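Local coordinates for putative dehydrogenase (Pseudomonas fluorescens, PDB 6UUG), which oxidises methanesulfinate as MsuC, the monooxygenase component of a two-component flavin-dependent system in bacterial sulfur assimilation, at residues Glu270-Thr275 against Ala298-Phe303; Glu278-His283 against Gly366-His371; Arg360-Thr365 against Leu374-His379. All coordinates share one frame; numbering follows the deposited sequence.

Contact 1. Residues Glu270-Thr275 against Ala298-Phe303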
loop_
_atom_site.group_PDB
_atom_site.type_symbol
_atom_site.label_atom_id
_atom_site.label_comp_id
_atom_site.label_asym_id
_atom_site.label_seq_id
_atom_site.Cartn_x
_atom_site.Cartn_y
_atom_site.Cartn_z
ATOM N N GLU A 270 -9.630 8.113 -20.353
ATOM C CA GLU A 270 -8.839 7.696 -21.509
ATOM C C GLU A 270 -8.509 6.210 -21.429
ATOM O O GLU A 270 -8.537 5.505 -22.447
ATOM C CB GLU A 270 -7.564 8.541 -21.614
ATOM C CG GLU A 270 -6.765 8.289 -22.898
ATOM C CD GLU A 270 -5.708 9.356 -23.186
ATOM O OE1 GLU A 270 -5.316 10.086 -22.262
ATOM O OE2 GLU A 270 -5.267 9.461 -24.349
ATOM N N ALA A 271 -8.213 5.712 -20.225
ATOM C CA ALA A 271 -7.942 4.292 -20.037
ATOM C C ALA A 271 -9.173 3.454 -20.362
ATOM O O ALA A 271 -9.073 2.420 -21.033
ATOM C CB ALA A 271 -7.471 4.035 -18.603
ATOM N N ARG A 272 -10.341 3.878 -19.864
ATOM C CA ARG A 272 -11.600 3.225 -20.200
ATOM C C ARG A 272 -11.733 3.036 -21.703
ATOM O O ARG A 272 -12.022 1.938 -22.186
ATOM C CB ARG A 272 -12.780 4.072 -19.709
ATOM C CG ARG A 272 -13.335 3.753 -18.353
ATOM C CD ARG A 272 -14.704 4.453 -18.198
ATOM N NE ARG A 272 -15.788 3.679 -18.798
ATOM C CZ ARG A 272 -16.504 4.050 -19.858
ATOM N NH1 ARG A 272 -16.278 5.214 -20.458
ATOM N NH2 ARG A 272 -17.463 3.253 -20.314
ATOM N N GLN A 273 -11.573 4.120 -22.457
ATOM C CA GLN A 273 -11.746 4.024 -23.902
ATOM C C GLN A 273 -10.754 3.036 -24.489
ATOM O O GLN A 273 -11.109 2.226 -25.351
ATOM C CB GLN A 273 -11.593 5.405 -24.552
ATOM C CG GLN A 273 -12.667 6.408 -24.162
ATOM C CD GLN A 273 -14.055 5.953 -24.563
ATOM O OE1 GLN A 273 -14.233 5.330 -25.612
ATOM N NE2 GLN A 273 -15.048 6.249 -23.726
ATOM N N TYR A 274 -9.510 3.050 -23.994
ATOM C CA TYR A 274 -8.492 2.166 -24.549
ATOM C C TYR A 274 -8.772 0.712 -24.192
ATOM O O TYR A 274 -8.683 -0.170 -25.054
ATOM C CB TYR A 274 -7.106 2.603 -24.066
ATOM C CG TYR A 274 -5.992 2.033 -24.908
ATOM C CD1 TYR A 274 -5.503 0.755 -24.665
ATOM C CD2 TYR A 274 -5.444 2.759 -25.959
ATOM C CE1 TYR A 274 -4.491 0.213 -25.438
ATOM C CE2 TYR A 274 -4.421 2.223 -26.740
ATOM C CZ TYR A 274 -3.952 0.949 -26.470
ATOM O OH TYR A 274 -2.948 0.392 -27.234
ATOM N N THR A 275 -9.135 0.444 -22.926
ATOM C CA THR A 275 -9.469 -0.908 -22.498
ATOM C C THR A 275 -10.574 -1.504 -23.359
ATOM O O THR A 275 -10.497 -2.673 -23.763
ATOM C CB THR A 275 -9.887 -0.907 -21.021
ATOM O OG1 THR A 275 -8.759 -0.494 -20.228
ATOM C CG2 THR A 275 -10.324 -2.308 -20.575
ATOM N N ALA A 298 -11.386 -5.777 -11.250
ATOM C CA ALA A 298 -11.021 -5.388 -9.889
ATOM C C ALA A 298 -10.203 -4.099 -9.891
ATOM O O ALA A 298 -10.412 -3.227 -9.032
ATOM C CB ALA A 298 -10.275 -6.526 -9.198
ATOM N N HIS A 299 -9.291 -3.945 -10.859
ATOM C CA HIS A 299 -8.573 -2.677 -11.014
ATOM C C HIS A 299 -9.533 -1.518 -11.199
ATOM O O HIS A 299 -9.382 -0.470 -10.568
ATOM C CB HIS A 299 -7.628 -2.707 -12.210
ATOM C CG HIS A 299 -6.337 -3.408 -11.945
ATOM N ND1 HIS A 299 -5.466 -3.007 -10.958
ATOM C CD2 HIS A 299 -5.770 -4.480 -12.544
ATOM C CE1 HIS A 299 -4.407 -3.800 -10.963
ATOM N NE2 HIS A 299 -4.563 -4.698 -11.920
ATOM N N TYR A 300 -10.507 -1.667 -12.105
ATOM C CA TYR A 300 -11.455 -0.575 -12.321
ATOM C C TYR A 300 -12.292 -0.292 -11.082
ATOM O O TYR A 300 -12.627 0.873 -10.827
ATOM C CB TYR A 300 -12.338 -0.875 -13.539
ATOM C CG TYR A 300 -11.679 -0.376 -14.808
ATOM C CD1 TYR A 300 -11.749 0.963 -15.155
ATOM C CD2 TYR A 300 -10.930 -1.236 -15.626
ATOM C CE1 TYR A 300 -11.124 1.449 -16.282
ATOM C CE2 TYR A 300 -10.307 -0.755 -16.783
ATOM C CZ TYR A 300 -10.408 0.580 -17.098
ATOM O OH TYR A 300 -9.788 1.081 -18.225
ATOM N N GLY A 301 -12.629 -1.326 -10.301
ATOM C CA GLY A 301 -13.331 -1.097 -9.045
ATOM C C GLY A 301 -12.494 -0.318 -8.046
ATOM O O GLY A 301 -13.003 0.549 -7.342
ATOM N N GLU A 302 -11.199 -0.610 -7.982
ATOM C CA GLU A 302 -10.315 0.193 -7.135
ATOM C C GLU A 302 -10.189 1.626 -7.646
ATOM O O GLU A 302 -10.199 2.568 -6.841
ATOM C CB GLU A 302 -8.950 -0.496 -7.016
ATOM C CG GLU A 302 -9.063 -1.793 -6.208
ATOM C CD GLU A 302 -7.752 -2.492 -5.968
ATOM O OE1 GLU A 302 -6.866 -2.432 -6.837
ATOM O OE2 GLU A 302 -7.627 -3.142 -4.917
ATOM N N PHE A 303 -10.092 1.827 -8.965
ATOM C CA PHE A 303 -10.096 3.195 -9.482
ATOM C C PHE A 303 -11.370 3.924 -9.066
ATOM O O PHE A 303 -11.335 5.106 -8.694
ATOM C CB PHE A 303 -9.991 3.206 -11.003
ATOM C CG PHE A 303 -8.739 2.555 -11.544
ATOM C CD1 PHE A 303 -7.606 2.417 -10.756
ATOM C CD2 PHE A 303 -8.722 2.059 -12.831
ATOM C CE1 PHE A 303 -6.458 1.796 -11.257
ATOM C CE2 PHE A 303 -7.585 1.447 -13.347
ATOM C CZ PHE A 303 -6.453 1.306 -12.553
#
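Between the segments 270-275 and 298-303, Tyr300 makes every contact on its side, reaching Ala271, Arg272 and Thr275 with its hydroxyl and the outer part of its ring. The segments run antiparallel at 164° with axes 12.6 Å apart, too far for their backbones to meet. The tight part is the phenol tip: Tyr300 OH donates to Thr275 OG1 at 2.7 Å, and Thr275 OG1 lies at the ring edge, in the ring plane. Thr275 has its OG1 beside the backbone N (chi1 -64°), which turns the hydroxyl toward the incoming tyrosine, and this same OG1 also hydrogen-bonds to Val364 O. Ala271 CB packs 3.8 Å from Tyr300 OH. Further down the ring the fit is looser: Arg272 offers just its aliphatic part, CG standing 3.8 Å from Tyr300 CE1, while its guanidinium turns off to Glu269 and to Leu404 O of the second subunit. A phenylalanine in place of Tyr300 would probably leave Thr275 OG1 without its donor and the segments without the one hydrogen bond between them. Val364 and Gly400 of the second subunit also pack on the tyrosine. Such a widely spaced antiparallel pair belongs to the C-terminal helical bundle of the acyl-CoA dehydrogenase fold.

Contact 2. Residues Glu278-His283 against Gly366-His371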
loop_
_atom_site.group_PDB
_atom_site.type_symbol
_atom_site.label_atom_id
_atom_site.label_comp_id
_atom_site.label_asym_id
_atom_site.label_seq_id
_atom_site.Cartn_x
_atom_site.Cartn_y
_atom_site.Cartn_z
ATOM N N GLU A 278 -9.055 -1.189 -27.679
ATOM C CA GLU A 278 -7.778 -1.611 -28.252
ATOM C C GLU A 278 -7.100 -2.748 -27.490
ATOM O O GLU A 278 -6.339 -3.523 -28.081
ATOM C CB GLU A 278 -6.823 -0.412 -28.324
ATOM C CG GLU A 278 -7.368 0.786 -29.085
ATOM C CD GLU A 278 -7.402 0.564 -30.591
ATOM O OE1 GLU A 278 -6.624 -0.284 -31.083
ATOM O OE2 GLU A 278 -8.211 1.232 -31.278
ATOM N N THR A 279 -7.336 -2.846 -26.181
ATOM C CA THR A 279 -6.619 -3.822 -25.367
ATOM C C THR A 279 -7.057 -5.241 -25.724
ATOM O O THR A 279 -8.250 -5.513 -25.890
ATOM C CB THR A 279 -6.852 -3.541 -23.877
ATOM O OG1 THR A 279 -6.445 -2.196 -23.577
ATOM C CG2 THR A 279 -6.062 -4.506 -22.997
ATOM N N ARG A 280 -6.087 -6.141 -25.853
ATOM C CA ARG A 280 -6.351 -7.551 -26.092
ATOM C C ARG A 280 -6.219 -8.327 -24.788
ATOM O O ARG A 280 -5.380 -8.013 -23.936
ATOM C CB ARG A 280 -5.390 -8.116 -27.145
ATOM C CG ARG A 280 -5.337 -7.300 -28.430
ATOM C CD ARG A 280 -4.234 -7.796 -29.358
ATOM N NE ARG A 280 -4.137 -6.994 -30.578
ATOM C CZ ARG A 280 -3.177 -7.128 -31.489
ATOM N NH1 ARG A 280 -2.222 -8.033 -31.323
ATOM N NH2 ARG A 280 -3.169 -6.355 -32.567
ATOM N N VAL A 281 -7.065 -9.347 -24.633
ATOM C CA VAL A 281 -7.029 -10.168 -23.430
ATOM C C VAL A 281 -5.741 -10.985 -23.415
ATOM O O VAL A 281 -5.229 -11.398 -24.468
ATOM C CB VAL A 281 -8.287 -11.056 -23.353
ATOM C CG1 VAL A 281 -8.076 -12.391 -24.057
ATOM C CG2 VAL A 281 -8.729 -11.258 -21.907
ATOM N N TRP A 282 -5.182 -11.182 -22.220
ATOM C CA TRP A 282 -3.968 -11.979 -22.081
ATOM C C TRP A 282 -4.267 -13.434 -22.416
ATOM O O TRP A 282 -5.318 -13.966 -22.045
ATOM C CB TRP A 282 -3.414 -11.853 -20.659
ATOM C CG TRP A 282 -2.159 -12.652 -20.371
ATOM C CD1 TRP A 282 -2.012 -13.639 -19.439
ATOM C CD2 TRP A 282 -0.876 -12.505 -21.001
ATOM N NE1 TRP A 282 -0.723 -14.121 -19.451
ATOM C CE2 TRP A 282 -0.004 -13.441 -20.401
ATOM C CE3 TRP A 282 -0.379 -11.669 -22.010
ATOM C CZ2 TRP A 282 1.332 -13.571 -20.784
ATOM C CZ3 TRP A 282 0.951 -11.799 -22.387
ATOM C CH2 TRP A 282 1.789 -12.744 -21.775
ATOM N N HIS A 283 -3.335 -14.087 -23.118
ATOM C CA HIS A 283 -3.612 -15.431 -23.615
ATOM C C HIS A 283 -3.846 -16.448 -22.496
ATOM O O HIS A 283 -4.376 -17.530 -22.773
ATOM C CB HIS A 283 -2.483 -15.888 -24.553
ATOM C CG HIS A 283 -1.205 -16.250 -23.858
ATOM N ND1 HIS A 283 -1.046 -17.425 -23.151
ATOM C CD2 HIS A 283 -0.015 -15.609 -23.789
ATOM C CE1 HIS A 283 0.180 -17.483 -22.664
ATOM N NE2 HIS A 283 0.827 -16.393 -23.037
ATOM N N GLY A 366 -2.439 -1.898 -21.156
ATOM C CA GLY A 366 -1.582 -2.945 -21.693
ATOM C C GLY A 366 -0.377 -2.428 -22.462
ATOM O O GLY A 366 -0.130 -1.223 -22.587
ATOM N N ALA A 367 0.363 -3.394 -23.023
ATOM C CA ALA A 367 1.699 -3.127 -23.549
ATOM C C ALA A 367 1.683 -2.213 -24.770
ATOM O O ALA A 367 2.660 -1.501 -25.017
ATOM C CB ALA A 367 2.399 -4.445 -23.895
ATOM N N ARG A 368 0.605 -2.221 -25.552
ATOM C CA ARG A 368 0.558 -1.361 -26.727
ATOM C C ARG A 368 0.178 0.082 -26.398
ATOM O O ARG A 368 0.320 0.958 -27.261
ATOM C CB ARG A 368 -0.412 -1.960 -27.757
ATOM C CG ARG A 368 0.147 -3.207 -28.464
ATOM C CD ARG A 368 -0.946 -4.142 -28.984
ATOM N NE ARG A 368 -1.855 -3.485 -29.922
ATOM C CZ ARG A 368 -3.094 -3.097 -29.624
ATOM N NH1 ARG A 368 -3.588 -3.303 -28.408
ATOM N NH2 ARG A 368 -3.845 -2.507 -30.546
ATOM N N SER A 369 -0.270 0.361 -25.174
ATOM C CA SER A 369 -0.743 1.698 -24.818
ATOM C C SER A 369 0.385 2.664 -24.483
ATOM O O SER A 369 0.113 3.848 -24.237
ATOM C CB SER A 369 -1.716 1.620 -23.630
ATOM O OG SER A 369 -1.067 1.190 -22.440
ATOM N N THR A 370 1.629 2.189 -24.455
ATOM C CA THR A 370 2.796 3.031 -24.222
ATOM C C THR A 370 3.343 3.656 -25.502
ATOM O O THR A 370 4.377 4.328 -25.451
ATOM C CB THR A 370 3.901 2.223 -23.529
ATOM O OG1 THR A 370 4.211 1.064 -24.317
ATOM C CG2 THR A 370 3.439 1.785 -22.145
ATOM N N HIS A 371 2.679 3.449 -26.639
ATOM C CA HIS A 371 3.080 4.094 -27.883
ATOM C C HIS A 371 3.225 5.596 -27.680
ATOM O O HIS A 371 2.363 6.240 -27.073
ATOM C CB HIS A 371 2.047 3.800 -28.975
ATOM C CG HIS A 371 2.550 4.040 -30.367
ATOM N ND1 HIS A 371 3.137 5.225 -30.754
ATOM C CD2 HIS A 371 2.553 3.244 -31.463
ATOM C CE1 HIS A 371 3.486 5.149 -32.027
ATOM N NE2 HIS A 371 3.141 3.957 -32.481
HETATM O O HOH W 1 -3.267 -5.116 -26.116
#
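Arg368 reaches across from the loop after helix 362-365 and brings the edge of its guanidinium to Glu278 O, just past the end of helix 247-277. The hydrogen bonds between the segments centre on one nitrogen. Arg368 NH1 donates to Glu278 O at 2.8 Å with an N-H...O angle of 146°; the donor stands well above the carbonyl plane, away from the lone-pair directions. The same NH1 gives a second hydrogen bond to a water at 2.9 Å, and that water also accepts from Arg280 N, so one solvent molecule ties the arginine to the backbone two residues on. A bend at chi3 (58°) folds the Arg368 chain to bring the guanidinium there. Nearby, Thr279 OG1 hydrogen-bonds to Thr365 O.

The charged contacts are looser. Glu278 OE1 makes a long salt bridge of 3.6 Å to Arg368 NH2, its carboxylate turned out of the guanidinium plane. Arg280, extended from CG to NE, lays its guanidinium flat on that of Arg368, with centres 4.4 Å apart, planes 21° from parallel and Arg280 NE over the centre of the Arg368 group.

The backbone also shapes the junction. Gly366 has a positive phi at which a side chain would jam against the carbonyl oxygen of Thr365. Tyr274 packs against Arg368 from helix 247-277.

Two like charges lying nearly flat on each other would be expected to repel, but Glu278 and the solvent at this exposed place probably screen them. The chemistry therefore implies a surface junction held by a short bond to the Glu278 carbonyl, with the carboxylate and the second arginine probably more adjustable.

Contact 3. Residues Arg360-Thr365 against Leu374-His379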
loop_
_atom_site.group_PDB
_atom_site.type_symbol
_atom_site.label_atom_id
_atom_site.label_comp_id
_atom_site.label_asym_id
_atom_site.label_seq_id
_atom_site.Cartn_x
_atom_site.Cartn_y
_atom_site.Cartn_z
ATOM N N ARG A 360 -1.306 3.039 -12.358
ATOM C CA ARG A 360 -1.811 1.680 -12.436
ATOM C C ARG A 360 -2.772 1.479 -13.594
ATOM O O ARG A 360 -3.043 0.323 -13.938
ATOM C CB ARG A 360 -2.481 1.278 -11.125
ATOM C CG ARG A 360 -2.101 -0.138 -10.713
ATOM C CD ARG A 360 -3.169 -0.793 -9.892
ATOM N NE ARG A 360 -3.630 0.064 -8.809
ATOM C CZ ARG A 360 -4.830 -0.050 -8.258
ATOM N NH1 ARG A 360 -5.660 -0.985 -8.703
ATOM N NH2 ARG A 360 -5.202 0.769 -7.277
ATOM N N LEU A 361 -3.243 2.561 -14.236
ATOM C CA LEU A 361 -4.092 2.380 -15.416
ATOM C C LEU A 361 -3.361 1.622 -16.516
ATOM O O LEU A 361 -4.007 0.967 -17.341
ATOM C CB LEU A 361 -4.607 3.725 -15.946
ATOM C CG LEU A 361 -3.612 4.702 -16.586
ATOM C CD1 LEU A 361 -3.360 4.390 -18.081
ATOM C CD2 LEU A 361 -4.109 6.147 -16.433
ATOM N N PHE A 362 -2.026 1.670 -16.542
ATOM C CA PHE A 362 -1.336 0.946 -17.597
ATOM C C PHE A 362 -1.518 -0.557 -17.480
ATOM O O PHE A 362 -1.383 -1.257 -18.490
ATOM C CB PHE A 362 0.155 1.313 -17.606
ATOM C CG PHE A 362 0.440 2.673 -18.202
ATOM C CD1 PHE A 362 0.624 2.823 -19.573
ATOM C CD2 PHE A 362 0.496 3.811 -17.393
ATOM C CE1 PHE A 362 0.886 4.078 -20.138
ATOM C CE2 PHE A 362 0.761 5.076 -17.950
ATOM C CZ PHE A 362 0.951 5.212 -19.322
ATOM N N GLU A 363 -1.837 -1.072 -16.291
ATOM C CA GLU A 363 -2.080 -2.512 -16.154
ATOM C C GLU A 363 -3.393 -2.962 -16.790
ATOM O O GLU A 363 -3.579 -4.166 -16.996
ATOM C CB GLU A 363 -2.078 -2.928 -14.689
ATOM C CG GLU A 363 -0.718 -2.819 -14.029
ATOM C CD GLU A 363 -0.647 -3.602 -12.731
ATOM O OE1 GLU A 363 0.064 -3.148 -11.812
ATOM O OE2 GLU A 363 -1.292 -4.673 -12.632
ATOM N N VAL A 364 -4.314 -2.050 -17.076
ATOM C CA VAL A 364 -5.545 -2.410 -17.772
ATOM C C VAL A 364 -5.600 -1.890 -19.194
ATOM O O VAL A 364 -6.535 -2.256 -19.924
ATOM C CB VAL A 364 -6.807 -1.954 -17.006
ATOM C CG1 VAL A 364 -6.845 -2.588 -15.611
ATOM C CG2 VAL A 364 -6.882 -0.447 -16.951
ATOM N N THR A 365 -4.655 -1.053 -19.615
ATOM C CA THR A 365 -4.569 -0.672 -21.020
ATOM C C THR A 365 -3.563 -1.537 -21.776
ATOM O O THR A 365 -3.809 -1.897 -22.929
ATOM C CB THR A 365 -4.233 0.821 -21.169
ATOM O OG1 THR A 365 -2.972 1.120 -20.552
ATOM C CG2 THR A 365 -5.310 1.670 -20.532
ATOM N N LEU A 374 0.500 8.249 -28.379
ATOM C CA LEU A 374 -0.613 8.383 -27.453
ATOM C C LEU A 374 -0.272 9.247 -26.247
ATOM O O LEU A 374 -1.175 9.893 -25.697
ATOM C CB LEU A 374 -1.062 6.999 -26.973
ATOM C CG LEU A 374 -1.467 5.988 -28.046
ATOM C CD1 LEU A 374 -1.678 4.614 -27.431
ATOM C CD2 LEU A 374 -2.736 6.462 -28.731
ATOM N N ARG A 375 1.004 9.277 -25.845
ATOM C CA ARG A 375 1.485 9.992 -24.651
ATOM C C ARG A 375 0.535 9.807 -23.465
ATOM O O ARG A 375 0.166 10.752 -22.762
ATOM C CB ARG A 375 1.704 11.476 -24.954
ATOM C CG ARG A 375 2.634 11.700 -26.147
ATOM C CD ARG A 375 2.823 13.157 -26.497
ATOM N NE ARG A 375 3.688 13.826 -25.538
ATOM C CZ ARG A 375 5.015 13.766 -25.562
ATOM N NH1 ARG A 375 5.634 13.060 -26.502
ATOM N NH2 ARG A 375 5.719 14.409 -24.639
ATOM N N LEU A 376 0.141 8.553 -23.242
ATOM C CA LEU A 376 -0.758 8.244 -22.136
ATOM C C LEU A 376 -0.107 8.504 -20.781
ATOM O O LEU A 376 -0.820 8.693 -19.787
ATOM C CB LEU A 376 -1.225 6.790 -22.255
ATOM C CG LEU A 376 -2.315 6.255 -21.336
ATOM C CD1 LEU A 376 -3.595 7.087 -21.418
ATOM C CD2 LEU A 376 -2.583 4.803 -21.698
ATOM N N ASP A 377 1.230 8.560 -20.730
ATOM C CA ASP A 377 1.958 8.908 -19.516
ATOM C C ASP A 377 1.886 10.386 -19.173
ATOM O O ASP A 377 2.369 10.767 -18.102
ATOM C CB ASP A 377 3.439 8.514 -19.656
ATOM C CG ASP A 377 4.152 9.300 -20.751
ATOM O OD1 ASP A 377 3.551 9.470 -21.831
ATOM O OD2 ASP A 377 5.306 9.766 -20.540
ATOM N N ARG A 378 1.324 11.230 -20.049
ATOM C CA ARG A 378 1.304 12.665 -19.761
ATOM C C ARG A 378 0.505 12.975 -18.494
ATOM O O ARG A 378 0.876 13.882 -17.738
ATOM C CB ARG A 378 0.759 13.448 -20.968
ATOM C CG ARG A 378 -0.756 13.364 -21.208
ATOM C CD ARG A 378 -1.142 13.937 -22.580
ATOM N NE ARG A 378 -2.593 13.924 -22.783
ATOM C CZ ARG A 378 -3.286 12.828 -23.077
ATOM N NH1 ARG A 378 -2.664 11.659 -23.215
ATOM N NH2 ARG A 378 -4.603 12.890 -23.236
ATOM N N HIS A 379 -0.564 12.222 -18.227
ATOM C CA HIS A 379 -1.314 12.440 -16.992
ATOM C C HIS A 379 -0.428 12.193 -15.781
ATOM O O HIS A 379 -0.350 13.030 -14.880
ATOM C CB HIS A 379 -2.541 11.530 -16.932
ATOM C CG HIS A 379 -3.407 11.593 -18.153
ATOM N ND1 HIS A 379 -4.151 12.706 -18.481
ATOM C CD2 HIS A 379 -3.666 10.670 -19.110
ATOM C CE1 HIS A 379 -4.822 12.470 -19.595
ATOM N NE2 HIS A 379 -4.542 11.244 -20.001
#
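Phe362 and Leu376, the nearest pair across the segments, have CA atoms 8.6 Å apart, and 374-379 comes up to the short helix 362-365 as a type I turn from Arg375 to Arg378 that runs into helix 378-386. No hydrogen bond crosses between them; the joint is made by side chains. Leu376, with CG anti to its backbone N (chi1 -172°), brings CD2 among Leu361, Phe362 and Thr365. Leu361 CD1 meets that methyl at 3.7 Å, Phe362 CE1 passes alongside it at 3.9 Å, and Thr365 OG1 comes to it tip to tip, also at 3.9 Å. Leu361 CD1 rests in addition over one face of the Phe362 ring, near its rim. The far edge of that ring points at the turn: Phe362 CZ is 3.6 Å from Asp377 N, which lies in the ring plane. Thr365 OG1, besides touching Leu376, hydrogen-bonds with Ser369 OG, and the Asp377 carboxylate bridges to Arg381. Within the turn, Arg375 O is gripped from opposite faces of its plane by Arg378 N and Arg378 NH1, each at 3.0 Å. Arg384 of the fourth subunit packs on Phe362. This is buried, mainly apolar packing between the short helix 362-365 and the type I turn leading to helix 378-386, within the C-terminal helical domain of the acyl-CoA dehydrogenase fold.

Contacts 1 and 3 are buried and contact 2 lies at the surface, yet all three gather at one end of the C-terminal helical domain, their centres 10 to 13 Å apart. Helix 247-277 and its exit loop serve contacts 1 and 2, and the chain from 360 to 371 passes from contact 3 into contact 2. Chemistry follows place: one buried hydroxyl pair in contact 1, apolar side chains in contact 3, charges and a water in contact 2. Between them, Glu302 bridges to Arg360, Glu270 probably bonds to His379, and Tyr274 packs on both the 360-365 and 366-371 segments. All three reach the fourth subunit, contact 1 through His299 alone, and contact 1 also packs against the second.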